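Local coordinates for protein inosine-uridine preferring nucleoside hydrolase (PDB 6BA1) that belongs to the inosine-uridine preferring nucleoside hydrolase family, has an alpha/beta fold built round a mostly parallel sheet, and binds a calcium ion, at residues T192-D197 and Q295-V300; V154-A159 and E171-Q176; L204-T209 and M226-I231. One frame throughout, in Å; residues are numbered along the deposited sequence.

Interaction 1: T192-D197 and Q295-V300; sequences TMIGLD and QVAVGV
M193 and V296 lie side by side on neighbouring parallel strands of the central sheet of the nucleoside hydrolase fold. Their side chains point the same way, from the same face of the sheet. M193 keeps CG anti to its backbone N (chi1 -180°) and runs out straight before bending at the thioether. Its end methyl, CE, then meets V296 CG1 at 4.0 Å. L160 and I266, both in loops, touch V296 on this side. T192 and Q295 pair one step earlier and send their side chains to the other face. There the end of Q295 turns to a different partner, since its OE1 is hydrogen-bonded to T263. Two residues after T192, I194 lies against A297, with CG1 4.0 Å from A297 CB. Helix 247-256 packs on I194 through L250 and V254. The two short strand segments approach to 4.7 Å and are twisted by 31°. After I194 the first chain turns away into helix 196-199, with G195 at its N-cap. D197, on that helix, comes back over strand 295-300, but its carboxylate is held by the chain at L160 and T161, whose backbone N atoms both donate to OD1. Further along, V298 and G299 form a classic beta bulge against strand 261-265, and V298 also packs on L264 of the second subunit. M193 bonds to both flanks of V296. M193 N donates to Q295 O at 3.0 Å, and A297 N gives its hydrogen to M193 O at 3.0 Å, almost straight down the carbonyl bond.

Interaction 2: V154-A159 and E171-Q176; sequences VLMGGA and EANISQ
E171 and G158 carry the centre of this contact. The E171 side chain leaves with CG anti to the backbone N (chi1 178°), and its CB and CG lie against the G158 backbone. E171 OE1 then accepts from G158 N at 2.9 Å, met from above the carboxylate plane. The same carboxylate caps helix 172-176, for which E171 is the N-cap residue. Its OE2 takes N173 N at 3.2 Å, and OE1 also receives a weak bond from I174 N. One acidic group thus ties the start of the helix to the loop after strand 152-156. G158 has a positive phi, and the backbone angles of G157 leave no room for a side chain. I174 CG1 packs against the backbone of G158. M156 is the third main partner. Its bent chain brings the CE methyl to 3.3 Å from E171 OE2. CE is also next to N173 ND2, with the M156 and N173 side chains at about a right angle. N173 ND2 donates to M156 O at 3.3 Å, from above the carbonyl plane. The N173 side chain is about 4 Å from the bound calcium ion, so this contact borders the metal site. M156 also packs on D248, which belongs to that site, and on H247 and A251 of helix 247-256. I174 touches A181 of helix 178-187, where L155 packs on L184 and F185. On the sheet side, the backbone of G157 bonds to I194 of strand 191-194, and that of G158 to L196 at the start of helix 196-199.

Interaction 3: L204-T209 and M226-I231; sequences LTYKET and MTDFYI
D228 OD1 accepts from T209 OG1 at 2.7 Å through its syn lone pair. The bond joins the first turn of helix 206-213 to the middle of helix 218-237, two helices that follow one another in the chain and pack against each other in this alpha/beta fold. T209 OG1 stands between its own backbone N and carbonyl carbon (chi1 67°), which turns the hydroxyl to the acid. Its CG2 methyl packs against T227. The T227 hydroxyl is bonded within its own helix to L223 O. D228 OD2 forms a salt bridge with R213, so the two carboxylate oxygens have different partners on helix 206-213. Y206 meets the same acid with its ring edge. Its CD1 is 3.5 Å from D228 OD1, and the ring and carboxylate planes are 81° apart. The Y206 and I231 side chains slide past each other in opposite directions, with Y206 CZ 3.5 Å from I231 CG2. The Y206 hydroxyl is hydrogen-bonded to E235, one turn further along helix 218-237. I231 has the most surface buried here. Its other branch reaches the loop before helix 206-213, where I231 CD1 meets L204 CD1 at 4.1 Å, the two side chains at about a right angle. F309 of helix 302-319 touches L204 as well. T205 is the N-cap of helix 206-213. Two groups of T205 grip a single oxygen: E208 OE1 accepts from T205 N at 2.7 Å and from T205 OG1 at 2.7 Å.

In the fold
Interactions 1 and 2 are buried and touch each other. Strands 191-194 and 152-156 are neighbours in one sheet, and I194 N probably bonds to L155 O. M193 packs on G157 and A159 as well, so it serves both contacts. Interaction 1 is backbone pairing between strands, with apolar side chains on both faces. Interaction 2 lies at a strand end beside the calcium ion and relies on a helix-capping acid over glycines. Interaction 3 is only partly buried. It stands about 24 Å from interaction 1, centre to centre, and joins two helices through side chains: a hydroxyl-carboxylate bond, a tyrosine and an isoleucine.

Interaction 1: T192-D197 and Q295-V300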
loop_
_atom_site.group_PDB
_atom_site.type_symbol
_atom_site.label_atom_id
_atom_site.label_comp_id
_atom_site.label_asym_id
_atom_site.label_seq_id
_atom_site.Cartn_x
_atom_site.Cartn_y
_atom_site.Cartn_z
ATOM N N THR A 192 -5.875 12.904 -6.389
ATOM C CA THR A 192 -5.173 12.741 -5.124
ATOM C C THR A 192 -6.108 11.987 -4.191
ATOM O O THR A 192 -7.103 12.528 -3.741
ATOM C CB THR A 192 -4.795 14.098 -4.494
ATOM O OG1 THR A 192 -3.872 14.780 -5.347
ATOM C CG2 THR A 192 -4.163 13.923 -3.112
ATOM N N MET A 193 -5.801 10.723 -3.928
ATOM C CA MET A 193 -6.616 9.909 -3.029
ATOM C C MET A 193 -6.269 10.233 -1.586
ATOM O O MET A 193 -5.108 10.177 -1.215
ATOM C CB MET A 193 -6.394 8.423 -3.298
ATOM C CG MET A 193 -7.211 7.502 -2.404
ATOM S SD MET A 193 -6.892 5.780 -2.788
ATOM C CE MET A 193 -6.745 5.107 -1.135
ATOM N N ILE A 194 -7.277 10.573 -0.788
ATOM C CA ILE A 194 -7.109 10.758 0.650
ATOM C C ILE A 194 -7.938 9.691 1.345
ATOM O O ILE A 194 -9.121 9.879 1.614
ATOM C CB ILE A 194 -7.434 12.206 1.060
ATOM C CG1 ILE A 194 -6.277 13.090 0.609
ATOM C CG2 ILE A 194 -7.608 12.358 2.571
ATOM C CD1 ILE A 194 -6.690 14.474 0.234
ATOM N N GLY A 195 -7.284 8.559 1.602
ATOM C CA GLY A 195 -7.928 7.376 2.154
ATOM C C GLY A 195 -7.740 7.228 3.646
ATOM O O GLY A 195 -7.218 8.123 4.310
ATOM N N LEU A 196 -8.149 6.067 4.147
ATOM C CA LEU A 196 -8.175 5.780 5.580
ATOM C C LEU A 196 -6.794 5.869 6.215
ATOM O O LEU A 196 -6.665 6.360 7.337
ATOM C CB LEU A 196 -8.753 4.382 5.842
ATOM C CG LEU A 196 -10.192 4.126 5.406
ATOM C CD1 LEU A 196 -10.600 2.718 5.834
ATOM C CD2 LEU A 196 -11.166 5.207 5.965
ATOM N N ASP A 197 -5.776 5.391 5.485
ATOM C CA ASP A 197 -4.365 5.521 5.895
ATOM C C ASP A 197 -3.955 6.914 6.401
ATOM O O ASP A 197 -3.007 7.036 7.182
ATOM C CB ASP A 197 -3.374 5.028 4.808
ATOM C CG ASP A 197 -3.909 5.170 3.386
ATOM O OD1 ASP A 197 -3.798 4.175 2.632
ATOM O OD2 ASP A 197 -4.442 6.247 3.030
ATOM N N GLN A 295 -1.771 10.346 -6.844
ATOM C CA GLN A 295 -0.941 10.325 -5.639
ATOM C C GLN A 295 -1.788 9.941 -4.436
ATOM O O GLN A 295 -2.836 10.527 -4.228
ATOM C CB GLN A 295 -0.309 11.701 -5.399
ATOM C CG GLN A 295 0.104 12.431 -6.670
ATOM C CD GLN A 295 0.981 13.637 -6.398
ATOM O OE1 GLN A 295 0.818 14.319 -5.378
ATOM N NE2 GLN A 295 1.924 13.905 -7.310
ATOM N N VAL A 296 -1.346 8.950 -3.660
ATOM C CA VAL A 296 -2.089 8.503 -2.481
ATOM C C VAL A 296 -1.455 9.075 -1.225
ATOM O O VAL A 296 -0.244 9.061 -1.071
ATOM C CB VAL A 296 -2.158 6.970 -2.367
ATOM C CG1 VAL A 296 -2.999 6.565 -1.160
ATOM C CG2 VAL A 296 -2.729 6.366 -3.649
ATOM N N ALA A 297 -2.301 9.564 -0.332
ATOM C CA ALA A 297 -1.862 10.199 0.890
ATOM C C ALA A 297 -1.503 9.121 1.875
ATOM O O ALA A 297 -2.289 8.197 2.086
ATOM C CB ALA A 297 -2.973 11.067 1.456
ATOM N N VAL A 298 -0.316 9.241 2.463
ATOM C CA VAL A 298 0.176 8.289 3.468
ATOM C C VAL A 298 0.516 8.933 4.815
ATOM O O VAL A 298 0.316 8.308 5.864
ATOM C CB VAL A 298 1.406 7.518 2.957
ATOM C CG1 VAL A 298 1.644 6.292 3.828
ATOM C CG2 VAL A 298 1.229 7.111 1.492
ATOM N N GLY A 299 1.053 10.154 4.789
ATOM C CA GLY A 299 1.301 10.951 5.997
ATOM C C GLY A 299 0.458 12.207 6.020
ATOM O O GLY A 299 -0.008 12.656 4.974
ATOM N N VAL A 300 0.281 12.781 7.206
ATOM C CA VAL A 300 -0.575 13.955 7.392
ATOM C C VAL A 300 -0.185 14.752 8.646
ATOM O O VAL A 300 0.196 14.176 9.665
ATOM C CB VAL A 300 -2.073 13.545 7.440
ATOM C CG1 VAL A 300 -2.332 12.466 8.492
ATOM C CG2 VAL A 300 -2.979 14.750 7.674
#

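Interaction 2: V154-A159 and E171-Q176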
loop_
_atom_site.group_PDB
_atom_site.type_symbol
_atom_site.label_atom_id
_atom_site.label_comp_id
_atom_site.label_asym_id
_atom_site.label_seq_id
_atom_site.Cartn_x
_atom_site.Cartn_y
_atom_site.Cartn_z
ATOM N N VAL A 154 -9.504 15.654 -6.014
ATOM C CA VAL A 154 -8.968 15.318 -4.689
ATOM C C VAL A 154 -10.052 14.619 -3.879
ATOM O O VAL A 154 -10.801 15.261 -3.163
ATOM C CB VAL A 154 -8.453 16.574 -3.929
ATOM C CG1 VAL A 154 -7.897 16.198 -2.561
ATOM C CG2 VAL A 154 -7.412 17.326 -4.745
ATOM N N LEU A 155 -10.131 13.299 -4.000
ATOM C CA LEU A 155 -11.216 12.524 -3.382
ATOM C C LEU A 155 -10.914 12.098 -1.957
ATOM O O LEU A 155 -9.761 12.112 -1.531
ATOM C CB LEU A 155 -11.526 11.285 -4.226
ATOM C CG LEU A 155 -10.511 10.134 -4.191
ATOM C CD1 LEU A 155 -10.957 9.009 -3.259
ATOM C CD2 LEU A 155 -10.253 9.578 -5.580
ATOM N N MET A 156 -11.970 11.732 -1.236
ATOM C CA MET A 156 -11.864 11.002 0.025
ATOM C C MET A 156 -12.452 9.628 -0.227
ATOM O O MET A 156 -13.591 9.501 -0.674
ATOM C CB MET A 156 -12.569 11.739 1.178
ATOM C CG MET A 156 -13.368 10.882 2.170
ATOM S SD MET A 156 -12.520 9.468 2.916
ATOM C CE MET A 156 -13.921 8.535 3.559
ATOM N N GLY A 157 -11.658 8.609 0.066
ATOM C CA GLY A 157 -12.036 7.224 -0.166
ATOM C C GLY A 157 -10.838 6.297 -0.298
ATOM O O GLY A 157 -9.701 6.747 -0.444
ATOM N N GLY A 158 -11.112 5.001 -0.246
ATOM C CA GLY A 158 -10.084 3.968 -0.365
ATOM C C GLY A 158 -9.204 3.786 0.859
ATOM O O GLY A 158 -9.322 4.508 1.857
ATOM N N ALA A 159 -8.337 2.780 0.757
ATOM C CA ALA A 159 -7.294 2.510 1.744
ATOM C C ALA A 159 -6.184 1.745 1.036
ATOM O O ALA A 159 -6.421 0.638 0.557
ATOM C CB ALA A 159 -7.840 1.704 2.903
ATOM N N GLU A 171 -13.008 0.359 1.334
ATOM C CA GLU A 171 -13.525 1.500 2.083
ATOM C C GLU A 171 -14.886 1.936 1.515
ATOM O O GLU A 171 -15.130 1.813 0.315
ATOM C CB GLU A 171 -12.504 2.640 2.050
ATOM C CG GLU A 171 -12.918 3.929 2.752
ATOM C CD GLU A 171 -13.872 4.801 1.945
ATOM O OE1 GLU A 171 -13.831 4.748 0.688
ATOM O OE2 GLU A 171 -14.690 5.528 2.564
ATOM N N ALA A 172 -15.750 2.467 2.388
ATOM C CA ALA A 172 -17.158 2.805 2.080
ATOM C C ALA A 172 -17.436 3.440 0.704
ATOM O O ALA A 172 -18.119 2.836 -0.124
ATOM C CB ALA A 172 -17.725 3.683 3.184
ATOM N N ASN A 173 -16.924 4.657 0.476
ATOM C CA ASN A 173 -17.154 5.387 -0.783
ATOM C C ASN A 173 -16.718 4.591 -2.044
ATOM O O ASN A 173 -17.377 4.659 -3.094
ATOM C CB ASN A 173 -16.474 6.775 -0.745
ATOM C CG ASN A 173 -17.096 7.722 0.296
ATOM O OD1 ASN A 173 -18.321 7.740 0.502
ATOM N ND2 ASN A 173 -16.254 8.516 0.951
ATOM N N ILE A 174 -15.644 3.815 -1.926
ATOM C CA ILE A 174 -15.202 2.944 -3.013
ATOM C C ILE A 174 -16.086 1.698 -3.082
ATOM O O ILE A 174 -16.437 1.242 -4.167
ATOM C CB ILE A 174 -13.717 2.518 -2.848
ATOM C CG1 ILE A 174 -12.801 3.748 -2.783
ATOM C CG2 ILE A 174 -13.283 1.597 -3.996
ATOM C CD1 ILE A 174 -12.589 4.459 -4.100
ATOM N N SER A 175 -16.436 1.153 -1.919
ATOM C CA SER A 175 -17.300 -0.029 -1.813
ATOM C C SER A 175 -18.621 0.123 -2.556
ATOM O O SER A 175 -19.064 -0.817 -3.210
ATOM C CB SER A 175 -17.568 -0.368 -0.345
ATOM O OG SER A 175 -18.604 -1.327 -0.215
ATOM N N GLN A 176 -19.230 1.308 -2.460
ATOM C CA GLN A 176 -20.567 1.548 -3.020
ATOM C C GLN A 176 -20.565 1.498 -4.560
ATOM O O GLN A 176 -21.549 1.067 -5.169
ATOM C CB GLN A 176 -21.134 2.895 -2.550
ATOM C CG GLN A 176 -22.587 2.808 -2.075
ATOM C CD GLN A 176 -22.702 2.519 -0.608
ATOM O OE1 GLN A 176 -22.099 3.194 0.237
ATOM N NE2 GLN A 176 -23.495 1.490 -0.276
#

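Interaction 3: L204-T209 and M226-I231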
loop_
_atom_site.group_PDB
_atom_site.type_symbol
_atom_site.label_atom_id
_atom_site.label_comp_id
_atom_site.label_asym_id
_atom_site.label_seq_id
_atom_site.Cartn_x
_atom_site.Cartn_y
_atom_site.Cartn_z
ATOM N N LEU A 204 -11.613 14.306 16.240
ATOM C CA LEU A 204 -12.140 15.337 17.149
ATOM C C LEU A 204 -13.183 14.779 18.118
ATOM O O LEU A 204 -13.916 13.840 17.784
ATOM C CB LEU A 204 -12.638 16.599 16.408
ATOM C CG LEU A 204 -13.946 16.710 15.594
ATOM C CD1 LEU A 204 -15.217 16.512 16.434
ATOM C CD2 LEU A 204 -14.010 18.080 14.955
ATOM N N THR A 205 -13.221 15.373 19.312
ATOM C CA THR A 205 -14.014 14.905 20.447
ATOM C C THR A 205 -14.981 16.026 20.846
ATOM O O THR A 205 -15.065 17.049 20.169
ATOM C CB THR A 205 -13.076 14.560 21.635
ATOM O OG1 THR A 205 -12.149 15.639 21.787
ATOM C CG2 THR A 205 -12.310 13.268 21.362
ATOM N N TYR A 206 -15.717 15.825 21.939
ATOM C CA TYR A 206 -16.613 16.855 22.482
ATOM C C TYR A 206 -15.895 18.136 22.937
ATOM O O TYR A 206 -16.522 19.195 23.007
ATOM C CB TYR A 206 -17.429 16.306 23.654
ATOM C CG TYR A 206 -18.227 15.065 23.343
ATOM C CD1 TYR A 206 -19.347 15.125 22.512
ATOM C CD2 TYR A 206 -17.868 13.828 23.881
ATOM C CE1 TYR A 206 -20.091 13.984 22.232
ATOM C CE2 TYR A 206 -18.608 12.690 23.615
ATOM C CZ TYR A 206 -19.711 12.775 22.783
ATOM O OH TYR A 206 -20.436 11.647 22.504
ATOM N N LYS A 207 -14.605 18.037 23.266
ATOM C CA LYS A 207 -13.761 19.214 23.544
ATOM C C LYS A 207 -13.862 20.260 22.420
ATOM O O LYS A 207 -13.932 21.467 22.695
ATOM C CB LYS A 207 -12.296 18.800 23.737
ATOM N N GLU A 208 -13.911 19.784 21.173
ATOM C CA GLU A 208 -13.983 20.634 19.979
ATOM C C GLU A 208 -15.410 21.117 19.661
ATOM O O GLU A 208 -15.594 22.256 19.233
ATOM C CB GLU A 208 -13.389 19.900 18.750
ATOM C CG GLU A 208 -11.865 19.750 18.760
ATOM C CD GLU A 208 -11.333 18.753 19.785
ATOM O OE1 GLU A 208 -11.962 17.693 20.002
ATOM O OE2 GLU A 208 -10.270 19.028 20.380
ATOM N N THR A 209 -16.414 20.264 19.863
ATOM C CA THR A 209 -17.813 20.623 19.551
ATOM C C THR A 209 -18.418 21.577 20.593
ATOM O O THR A 209 -19.308 22.370 20.265
ATOM C CB THR A 209 -18.724 19.388 19.387
ATOM O OG1 THR A 209 -18.877 18.716 20.641
ATOM C CG2 THR A 209 -18.149 18.416 18.352
ATOM N N MET A 226 -25.004 18.033 15.553
ATOM C CA MET A 226 -24.837 17.074 14.469
ATOM C C MET A 226 -23.679 16.113 14.706
ATOM O O MET A 226 -23.865 14.896 14.685
ATOM C CB MET A 226 -24.594 17.832 13.172
ATOM C CG MET A 226 -24.515 16.956 11.937
ATOM S SD MET A 226 -23.416 17.674 10.724
ATOM C CE MET A 226 -24.279 17.148 9.258
ATOM N N THR A 227 -22.485 16.664 14.914
ATOM C CA THR A 227 -21.279 15.855 15.104
ATOM C C THR A 227 -21.265 15.099 16.444
ATOM O O THR A 227 -20.548 14.111 16.584
ATOM C CB THR A 227 -19.999 16.708 14.967
ATOM O OG1 THR A 227 -20.045 17.803 15.881
ATOM C CG2 THR A 227 -19.868 17.257 13.559
ATOM N N ASP A 228 -22.053 15.560 17.421
ATOM C CA ASP A 228 -22.231 14.825 18.684
ATOM C C ASP A 228 -23.049 13.540 18.509
ATOM O O ASP A 228 -22.816 12.573 19.226
ATOM C CB ASP A 228 -22.843 15.729 19.772
ATOM C CG ASP A 228 -21.849 16.757 20.325
ATOM O OD1 ASP A 228 -20.721 16.883 19.781
ATOM O OD2 ASP A 228 -22.196 17.448 21.304
ATOM N N PHE A 229 -23.998 13.525 17.572
ATOM C CA PHE A 229 -24.668 12.276 17.154
ATOM C C PHE A 229 -23.659 11.332 16.497
ATOM O O PHE A 229 -23.667 10.125 16.744
ATOM C CB PHE A 229 -25.826 12.558 16.186
ATOM C CG PHE A 229 -26.641 11.337 15.839
ATOM C CD1 PHE A 229 -26.227 10.462 14.820
ATOM C CD2 PHE A 229 -27.819 11.042 16.523
ATOM C CE1 PHE A 229 -26.970 9.344 14.497
ATOM C CE2 PHE A 229 -28.570 9.921 16.199
ATOM C CZ PHE A 229 -28.146 9.068 15.189
ATOM N N TYR A 230 -22.816 11.908 15.649
ATOM C CA TYR A 230 -21.752 11.201 14.929
ATOM C C TYR A 230 -20.702 10.605 15.880
ATOM O O TYR A 230 -20.209 9.501 15.640
ATOM C CB TYR A 230 -21.110 12.177 13.939
ATOM C CG TYR A 230 -20.128 11.624 12.925
ATOM C CD1 TYR A 230 -20.492 10.626 12.022
ATOM C CD2 TYR A 230 -18.850 12.172 12.813
ATOM C CE1 TYR A 230 -19.593 10.161 11.066
ATOM C CE2 TYR A 230 -17.946 11.726 11.855
ATOM C CZ TYR A 230 -18.315 10.720 10.992
ATOM O OH TYR A 230 -17.399 10.269 10.066
ATOM N N ILE A 231 -20.374 11.325 16.959
ATOM C CA ILE A 231 -19.431 10.821 17.972
ATOM C C ILE A 231 -20.051 9.701 18.820
ATOM O O ILE A 231 -19.396 8.689 19.078
ATOM C CB ILE A 231 -18.866 11.959 18.868
ATOM C CG1 ILE A 231 -17.977 12.905 18.024
ATOM C CG2 ILE A 231 -18.023 11.400 20.011
ATOM C CD1 ILE A 231 -17.846 14.295 18.611
#